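Local coordinates for tartrate dehydrogenase/decarboxylase (PDB 3FLK), which oxidises (+)-tartrate to oxaloglycolate with NAD, converts meso-tartrate to D-glycerate and oxidatively decarboxylates D-malate to pyruvate, using a divalent metal ion, at the interface of chains A and B. Numbering follows the deposited sequence. Chains: chain A/B, Tartrate dehydrogenase/decarboxylase.

Contact 1: the interface of chains A and B. Residues chain A 162-166, 202; chain B 152-153, 155-157.
Two copies of strand 156-164 pair antiparallel across the dimer interface, and side chains beside the pairing add to it. A:Phe163 and B:Val157 bond twice through their backbones: A:Phe163 N gives to B:Val157 O at 2.9 Å, almost straight (174° at H), and B:Val157 N returns a bond to A:Phe163 O. The register carries on to A:Arg165 N, which reaches B:Glu155 O at 3.0 Å from above the carbonyl plane. The side chain of A:Arg165 leaves with CG anti to the backbone N (chi1 -177°). Its CB lies 3.8 Å from B:Glu155 CB, CG runs past B:Glu155 OE1, and CD comes near the carbonyl oxygen of B:Thr152. A bend at chi3 (-80°) then turns NE back to B:Glu155 OE1 at 2.7 Å, a salt bridge lying in the guanidinium plane; CZ stays near that oxygen, NH2 adds a weak bond to it, and NH1 approaches B:Thr152 O distantly. A:Tyr202 meets the same carboxylate tip to tip, ring and carboxylate planes perpendicular, its OH giving to B:Glu155 OE1 at 2.7 Å. Both donors approach from above the carboxylate plane; two donors on one oxygen, one a guanidinium, would probably favour the ionised acid. B:Val157 CG2 covers one face of the A:Tyr202 ring, 3.5 Å from its centroid. An alanine in place of A:Arg165 would probably leave B:Glu155 held less firmly, its carboxylate having lost the salt bridge. A water joins A:Arg166 N to the carbonyl oxygens of B:Glu153 and B:Glu155. The patch lies where strand 156-164 of chain A passes into helix 165-181, with A:Tyr202 from helix 199-211 and the chain B residues from its own strand start and preceding loop.

Contact 2: the interface of chains A and B. Residues chain A 249-250, 253-254, 257, 262; chain B 225-226, 228-229.
Helix 245-258 of chain A packs against helix 224-233 of chain B, both helical in backbone torsions, though A:Asp253 has a phi more negative than its helical neighbours. Three acids gather at one end of the contact. B:Asp225 has CG in the crowded position between its backbone N and carbonyl carbon (chi1 57°), which swings the carboxylate toward chain A. Its OD2 comes to 3.0 Å from A:Asp249 OD1, the two carboxylate planes nearly perpendicular. Against A:Asp253 the same group is turned differently: the planes are within 5° of parallel and stacked, with A:Asp253 CG 3.8 Å from B:Asp225 CB. No hydrogen bond joins these acids across the interface. Their crowding would probably raise their affinity for protons unless a cation offset the charge, and all three correspond to binding positions for Mn(2+), inferred by similarity; metal would be expected to relieve the repulsion. B:Asp225 is steadied within its own chain, where B:Ile226 N gives to its OD1 at 2.8 Å from above the carboxylate plane, a bent bond (137° at H). Away from the acids the contact is mostly apolar. A:Ile250 turns its CG2 branch, anti to the backbone N, to B:Cys228 SG at 3.8 Å. The CD1 methyl of A:Leu254 lies 3.7 Å from the carbonyl oxygen of B:Cys228. A:Ala257 and B:Ala229 meet methyl to methyl, CB to CB 3.7 Å, short side chains that let the helices come close. A:Ile262 crosses B:Ile226 at about a right angle, its CG2 lying 4.1 Å from the CD1 tip of B:Ile226. The site thus combines two helices of different subunits, with A:Ile262 added from the loop after helix 245-258; B:Asp225 lies in the first turn of helix 224-233, facing A:Asp249 and A:Asp253 of helix 245-258, so the metal site is probably built from both chains.

Contact 1: the interface of chains A and B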
ATOM      1  N   ILE A 162      -2.089 -17.653   6.136  1.00 18.92           N
ATOM      2  CA  ILE A 162      -1.702 -18.354   7.361  1.00 18.83           C
ATOM      3  C   ILE A 162      -0.721 -17.530   8.187  1.00 18.52           C
ATOM      4  O   ILE A 162       0.314 -17.091   7.684  1.00 18.40           O
ATOM      5  CB  ILE A 162      -1.060 -19.737   7.064  1.00 19.01           C
ATOM      6  CG1 ILE A 162      -1.909 -20.554   6.082  1.00 19.49           C
ATOM      7  CG2 ILE A 162      -0.790 -20.514   8.368  1.00 19.23           C
ATOM      8  CD1 ILE A 162      -3.282 -20.957   6.586  1.00 20.13           C
ATOM      9  N   PHE A 163      -1.069 -17.322   9.453  1.00 18.12           N
ATOM     10  CA  PHE A 163      -0.168 -16.723  10.432  1.00 17.75           C
ATOM     11  C   PHE A 163      -0.017 -17.694  11.601  1.00 17.42           C
ATOM     12  O   PHE A 163      -1.001 -18.297  12.043  1.00 17.31           O
ATOM     13  CB  PHE A 163      -0.713 -15.375  10.914  1.00 18.03           C
ATOM     14  CG  PHE A 163      -0.779 -14.319   9.838  1.00 18.57           C
ATOM     15  CD1 PHE A 163       0.220 -13.357   9.727  1.00 19.47           C
ATOM     16  CD2 PHE A 163      -1.845 -14.283   8.939  1.00 18.99           C
ATOM     17  CE1 PHE A 163       0.164 -12.371   8.735  1.00 19.62           C
ATOM     18  CE2 PHE A 163      -1.908 -13.308   7.940  1.00 19.26           C
ATOM     19  CZ  PHE A 163      -0.904 -12.349   7.841  1.00 19.33           C
ATOM     20  N   THR A 164       1.213 -17.873  12.075  1.00 16.76           N
ATOM     21  CA  THR A 164       1.486 -18.762  13.211  1.00 16.30           C
ATOM     22  C   THR A 164       2.083 -17.962  14.360  1.00 16.15           C
ATOM     23  O   THR A 164       2.676 -16.907  14.134  1.00 15.70           O
ATOM     24  CB  THR A 164       2.450 -19.917  12.838  1.00 16.41           C
ATOM     25  OG1 THR A 164       3.719 -19.386  12.431  1.00 16.04           O
ATOM     26  CG2 THR A 164       1.875 -20.778  11.714  1.00 16.12           C
ATOM     27  N   ARG A 165       1.923 -18.452  15.589  1.00 15.92           N
ATOM     28  CA  ARG A 165       2.570 -17.815  16.740  1.00 16.08           C
ATOM     29  C   ARG A 165       4.086 -17.795  16.568  1.00 15.83           C
ATOM     30  O   ARG A 165       4.725 -16.779  16.834  1.00 15.66           O
ATOM     31  CB  ARG A 165       2.201 -18.496  18.063  1.00 15.91           C
ATOM     32  CG  ARG A 165       2.812 -17.795  19.273  1.00 16.59           C
ATOM     33  CD  ARG A 165       2.385 -18.407  20.596  1.00 17.01           C
ATOM     34  NE  ARG A 165       1.064 -17.943  20.999  1.00 18.79           N
ATOM     35  CZ  ARG A 165       0.654 -17.826  22.259  1.00 19.68           C
ATOM     36  NH1 ARG A 165       1.469 -18.121  23.266  1.00 20.03           N
ATOM     37  NH2 ARG A 165      -0.572 -17.396  22.511  1.00 20.01           N
ATOM     38  N   ARG A 166       4.642 -18.915  16.114  1.00 15.78           N
ATOM     39  CA  ARG A 166       6.083 -19.039  15.892  1.00 16.40           C
ATOM     40  C   ARG A 166       6.603 -17.976  14.925  1.00 15.77           C
ATOM     41  O   ARG A 166       7.534 -17.242  15.255  1.00 15.84           O
ATOM     42  CB  ARG A 166       6.449 -20.446  15.406  1.00 16.26           C
ATOM     43  CG  ARG A 166       6.243 -21.534  16.456  1.00 17.49           C
ATOM     44  CD  ARG A 166       6.830 -22.865  16.007  1.00 17.98           C
ATOM     45  NE  ARG A 166       6.684 -23.896  17.036  1.00 21.34           N
ATOM     46  CZ  ARG A 166       5.681 -24.770  17.096  1.00 22.66           C
ATOM     47  NH1 ARG A 166       4.720 -24.759  16.181  1.00 22.70           N
ATOM     48  NH2 ARG A 166       5.644 -25.663  18.077  1.00 23.79           N
ATOM     49  N   TYR A 202      -5.062 -10.572  15.618  1.00 15.25           N
ATOM     50  CA  TYR A 202      -4.093 -11.503  16.181  1.00 15.04           C
ATOM     51  C   TYR A 202      -2.663 -10.950  16.146  1.00 14.92           C
ATOM     52  O   TYR A 202      -1.931 -11.049  17.135  1.00 14.69           O
ATOM     53  CB  TYR A 202      -4.157 -12.854  15.466  1.00 15.03           C
ATOM     54  CG  TYR A 202      -3.134 -13.837  15.976  1.00 15.34           C
ATOM     55  CD1 TYR A 202      -3.309 -14.479  17.203  1.00 15.28           C
ATOM     56  CD2 TYR A 202      -1.982 -14.115  15.240  1.00 15.38           C
ATOM     57  CE1 TYR A 202      -2.364 -15.376  17.680  1.00 15.50           C
ATOM     58  CE2 TYR A 202      -1.032 -15.013  15.708  1.00 15.88           C
ATOM     59  CZ  TYR A 202      -1.231 -15.638  16.927  1.00 15.47           C
ATOM     60  OH  TYR A 202      -0.292 -16.525  17.392  1.00 15.08           O
TER
ATOM     61  N   THR B 152      -1.139 -21.730  22.750  1.00 21.08           N
ATOM     62  CA  THR B 152      -0.040 -22.697  22.761  1.00 20.96           C
ATOM     63  C   THR B 152       1.002 -22.279  21.723  1.00 20.85           C
ATOM     64  O   THR B 152       0.742 -21.398  20.903  1.00 20.45           O
ATOM     65  CB  THR B 152      -0.515 -24.143  22.441  1.00 21.05           C
ATOM     66  OG1 THR B 152      -0.750 -24.281  21.033  1.00 21.18           O
ATOM     67  CG2 THR B 152      -1.787 -24.507  23.218  1.00 21.14           C
ATOM     68  N   GLU B 153       2.167 -22.927  21.744  1.00 20.70           N
ATOM     69  CA  GLU B 153       3.224 -22.649  20.767  1.00 20.79           C
ATOM     70  C   GLU B 153       2.842 -23.079  19.342  1.00 20.30           C
ATOM     71  O   GLU B 153       3.407 -22.584  18.366  1.00 20.21           O
ATOM     72  CB  GLU B 153       4.541 -23.307  21.197  1.00 21.19           C
ATOM     73  CG  GLU B 153       5.795 -22.699  20.562  1.00 22.84           C
ATOM     74  CD  GLU B 153       5.884 -21.186  20.744  1.00 25.57           C
ATOM     75  OE1 GLU B 153       5.831 -20.712  21.900  1.00 26.84           O
ATOM     76  OE2 GLU B 153       6.007 -20.473  19.725  1.00 26.63           O
ATOM     77  N   GLU B 155      -0.062 -22.551  17.995  1.00 17.86           N
ATOM     78  CA  GLU B 155      -1.139 -21.643  17.592  1.00 17.50           C
ATOM     79  C   GLU B 155      -1.062 -21.228  16.118  1.00 17.25           C
ATOM     80  O   GLU B 155      -0.029 -20.730  15.658  1.00 16.68           O
ATOM     81  CB  GLU B 155      -1.104 -20.410  18.494  1.00 17.41           C
ATOM     82  CG  GLU B 155      -2.297 -19.487  18.414  1.00 17.62           C
ATOM     83  CD  GLU B 155      -2.260 -18.421  19.495  1.00 18.02           C
ATOM     84  OE1 GLU B 155      -1.252 -17.680  19.583  1.00 17.94           O
ATOM     85  OE2 GLU B 155      -3.241 -18.321  20.259  1.00 18.81           O
ATOM     86  N   ILE B 156      -2.158 -21.455  15.390  1.00 17.18           N
ATOM     87  CA  ILE B 156      -2.274 -21.090  13.972  1.00 17.32           C
ATOM     88  C   ILE B 156      -3.504 -20.214  13.764  1.00 17.27           C
ATOM     89  O   ILE B 156      -4.558 -20.455  14.362  1.00 16.90           O
ATOM     90  CB  ILE B 156      -2.431 -22.331  13.045  1.00 17.59           C
ATOM     91  CG1 ILE B 156      -1.407 -23.418  13.372  1.00 18.23           C
ATOM     92  CG2 ILE B 156      -2.319 -21.928  11.562  1.00 17.97           C
ATOM     93  CD1 ILE B 156      -1.820 -24.809  12.890  1.00 18.93           C
ATOM     94  N   VAL B 157      -3.361 -19.206  12.911  1.00 17.14           N
ATOM     95  CA  VAL B 157      -4.471 -18.352  12.509  1.00 17.41           C
ATOM     96  C   VAL B 157      -4.650 -18.441  10.993  1.00 17.60           C
ATOM     97  O   VAL B 157      -3.690 -18.285  10.235  1.00 17.55           O
ATOM     98  CB  VAL B 157      -4.254 -16.891  12.968  1.00 17.48           C
ATOM     99  CG1 VAL B 157      -5.320 -15.974  12.408  1.00 17.78           C
ATOM    100  CG2 VAL B 157      -4.234 -16.815  14.488  1.00 17.90           C
TER
HETATM  101  O   HOH W   1       2.664 -21.522  16.020  1.00 13.03           O

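Contact 2: the interface of chains A and B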
ATOM      1  N   ASP A 249       6.154  -5.764   1.746  1.00 11.79           N
ATOM      2  CA  ASP A 249       6.407  -5.654   0.308  1.00 12.06           C
ATOM      3  C   ASP A 249       6.006  -4.267  -0.215  1.00 11.99           C
ATOM      4  O   ASP A 249       6.805  -3.585  -0.862  1.00 11.91           O
ATOM      5  CB  ASP A 249       5.651  -6.762  -0.437  1.00 12.21           C
ATOM      6  CG  ASP A 249       6.104  -6.935  -1.882  1.00 13.38           C
ATOM      7  OD1 ASP A 249       6.854  -6.087  -2.410  1.00 13.30           O
ATOM      8  OD2 ASP A 249       5.693  -7.938  -2.500  1.00 15.81           O
ATOM      9  N   ILE A 250       4.779  -3.848   0.090  1.00 11.88           N
ATOM     10  CA  ILE A 250       4.262  -2.544  -0.342  1.00 11.84           C
ATOM     11  C   ILE A 250       5.094  -1.369   0.192  1.00 11.95           C
ATOM     12  O   ILE A 250       5.500  -0.484  -0.571  1.00 11.72           O
ATOM     13  CB  ILE A 250       2.774  -2.366   0.047  1.00 12.07           C
ATOM     14  CG1 ILE A 250       1.897  -3.370  -0.713  1.00 11.96           C
ATOM     15  CG2 ILE A 250       2.305  -0.931  -0.227  1.00 12.37           C
ATOM     16  CD1 ILE A 250       0.548  -3.652  -0.054  1.00 12.62           C
ATOM     17  N   ASP A 253       8.572  -0.589  -1.413  1.00 12.01           N
ATOM     18  CA  ASP A 253       8.621   0.120  -2.697  1.00 12.00           C
ATOM     19  C   ASP A 253       8.254   1.587  -2.483  1.00 11.92           C
ATOM     20  O   ASP A 253       8.872   2.483  -3.065  1.00 11.52           O
ATOM     21  CB  ASP A 253       7.693  -0.514  -3.743  1.00 12.10           C
ATOM     22  CG  ASP A 253       8.428  -1.443  -4.705  1.00 12.60           C
ATOM     23  OD1 ASP A 253       9.453  -2.041  -4.316  1.00 13.27           O
ATOM     24  OD2 ASP A 253       7.968  -1.590  -5.860  1.00 13.26           O
ATOM     25  N   LEU A 254       7.263   1.823  -1.626  1.00 11.82           N
ATOM     26  CA  LEU A 254       6.778   3.174  -1.342  1.00 11.90           C
ATOM     27  C   LEU A 254       7.828   4.058  -0.665  1.00 11.99           C
ATOM     28  O   LEU A 254       8.041   5.203  -1.080  1.00 11.98           O
ATOM     29  CB  LEU A 254       5.503   3.118  -0.492  1.00 11.94           C
ATOM     30  CG  LEU A 254       4.854   4.448  -0.097  1.00 11.94           C
ATOM     31  CD1 LEU A 254       4.413   5.238  -1.317  1.00 11.99           C
ATOM     32  CD2 LEU A 254       3.676   4.203   0.825  1.00 11.93           C
ATOM     33  N   ALA A 257      10.594   5.157  -2.955  1.00 13.94           N
ATOM     34  CA  ALA A 257       9.978   6.089  -3.906  1.00 14.44           C
ATOM     35  C   ALA A 257       9.894   7.506  -3.335  1.00 14.84           C
ATOM     36  O   ALA A 257      10.157   8.477  -4.044  1.00 14.72           O
ATOM     37  CB  ALA A 257       8.601   5.604  -4.329  1.00 14.38           C
ATOM     38  N   ILE A 262      13.291   3.680  -6.704  1.00 17.12           N
ATOM     39  CA  ILE A 262      13.355   2.302  -6.210  1.00 17.11           C
ATOM     40  C   ILE A 262      14.703   1.652  -6.545  1.00 16.53           C
ATOM     41  O   ILE A 262      15.003   0.550  -6.084  1.00 16.76           O
ATOM     42  CB  ILE A 262      12.150   1.416  -6.695  1.00 17.42           C
ATOM     43  CG1 ILE A 262      12.361   0.851  -8.115  1.00 18.05           C
ATOM     44  CG2 ILE A 262      10.805   2.149  -6.527  1.00 18.06           C
ATOM     45  CD1 ILE A 262      12.376   1.864  -9.245  1.00 19.59           C
TER
ATOM     46  N   ASP B 225       2.918  -3.024  -5.075  1.00 10.20           N
ATOM     47  CA  ASP B 225       4.087  -2.347  -4.513  1.00 10.22           C
ATOM     48  C   ASP B 225       4.588  -1.211  -5.410  1.00 10.12           C
ATOM     49  O   ASP B 225       4.736  -0.079  -4.955  1.00 10.14           O
ATOM     50  CB  ASP B 225       5.205  -3.333  -4.143  1.00 10.18           C
ATOM     51  CG  ASP B 225       5.674  -4.190  -5.314  1.00 10.65           C
ATOM     52  OD1 ASP B 225       4.995  -4.257  -6.361  1.00 11.98           O
ATOM     53  OD2 ASP B 225       6.742  -4.814  -5.171  1.00 11.16           O
ATOM     54  N   ILE B 226       4.808  -1.505  -6.690  1.00  9.99           N
ATOM     55  CA  ILE B 226       5.261  -0.475  -7.621  1.00  9.96           C
ATOM     56  C   ILE B 226       4.155   0.531  -7.973  1.00  9.90           C
ATOM     57  O   ILE B 226       4.439   1.689  -8.275  1.00 10.02           O
ATOM     58  CB  ILE B 226       5.943  -1.073  -8.889  1.00  9.97           C
ATOM     59  CG1 ILE B 226       6.694   0.022  -9.663  1.00 10.02           C
ATOM     60  CG2 ILE B 226       4.936  -1.831  -9.769  1.00  9.82           C
ATOM     61  CD1 ILE B 226       7.921   0.571  -8.933  1.00 10.57           C
ATOM     62  N   CYS B 228       2.015   1.763  -5.802  1.00 10.57           N
ATOM     63  CA  CYS B 228       2.131   2.752  -4.721  1.00 10.95           C
ATOM     64  C   CYS B 228       3.308   3.710  -4.956  1.00 10.66           C
ATOM     65  O   CYS B 228       3.182   4.916  -4.747  1.00 10.52           O
ATOM     66  CB  CYS B 228       2.241   2.065  -3.355  1.00 10.91           C
ATOM     67  SG  CYS B 228       0.701   1.262  -2.820  1.00 12.76           S
ATOM     68  N   ALA B 229       4.436   3.165  -5.409  1.00 10.70           N
ATOM     69  CA  ALA B 229       5.593   3.974  -5.796  1.00 10.96           C
ATOM     70  C   ALA B 229       5.257   4.986  -6.898  1.00 11.17           C
ATOM     71  O   ALA B 229       5.702   6.136  -6.845  1.00 11.26           O
ATOM     72  CB  ALA B 229       6.753   3.083  -6.223  1.00 10.86           C
TER

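About 28 Å separates the centres of contact 1 and contact 2, which share no residue but belong to one two-fold interface of the homodimer, each with a twin in which the chains are exchanged. Contact 1 draws on strand 156-164 with helices 165-181 and 199-211, contact 2 on helices 224-233 and 245-258, none being common to both. Their roles would accordingly differ: contact 1 is likely to serve mainly cohesion and register, whereas contact 2 probably also contributes to the metal site, so that catalysis is likely to depend on correct dimer assembly.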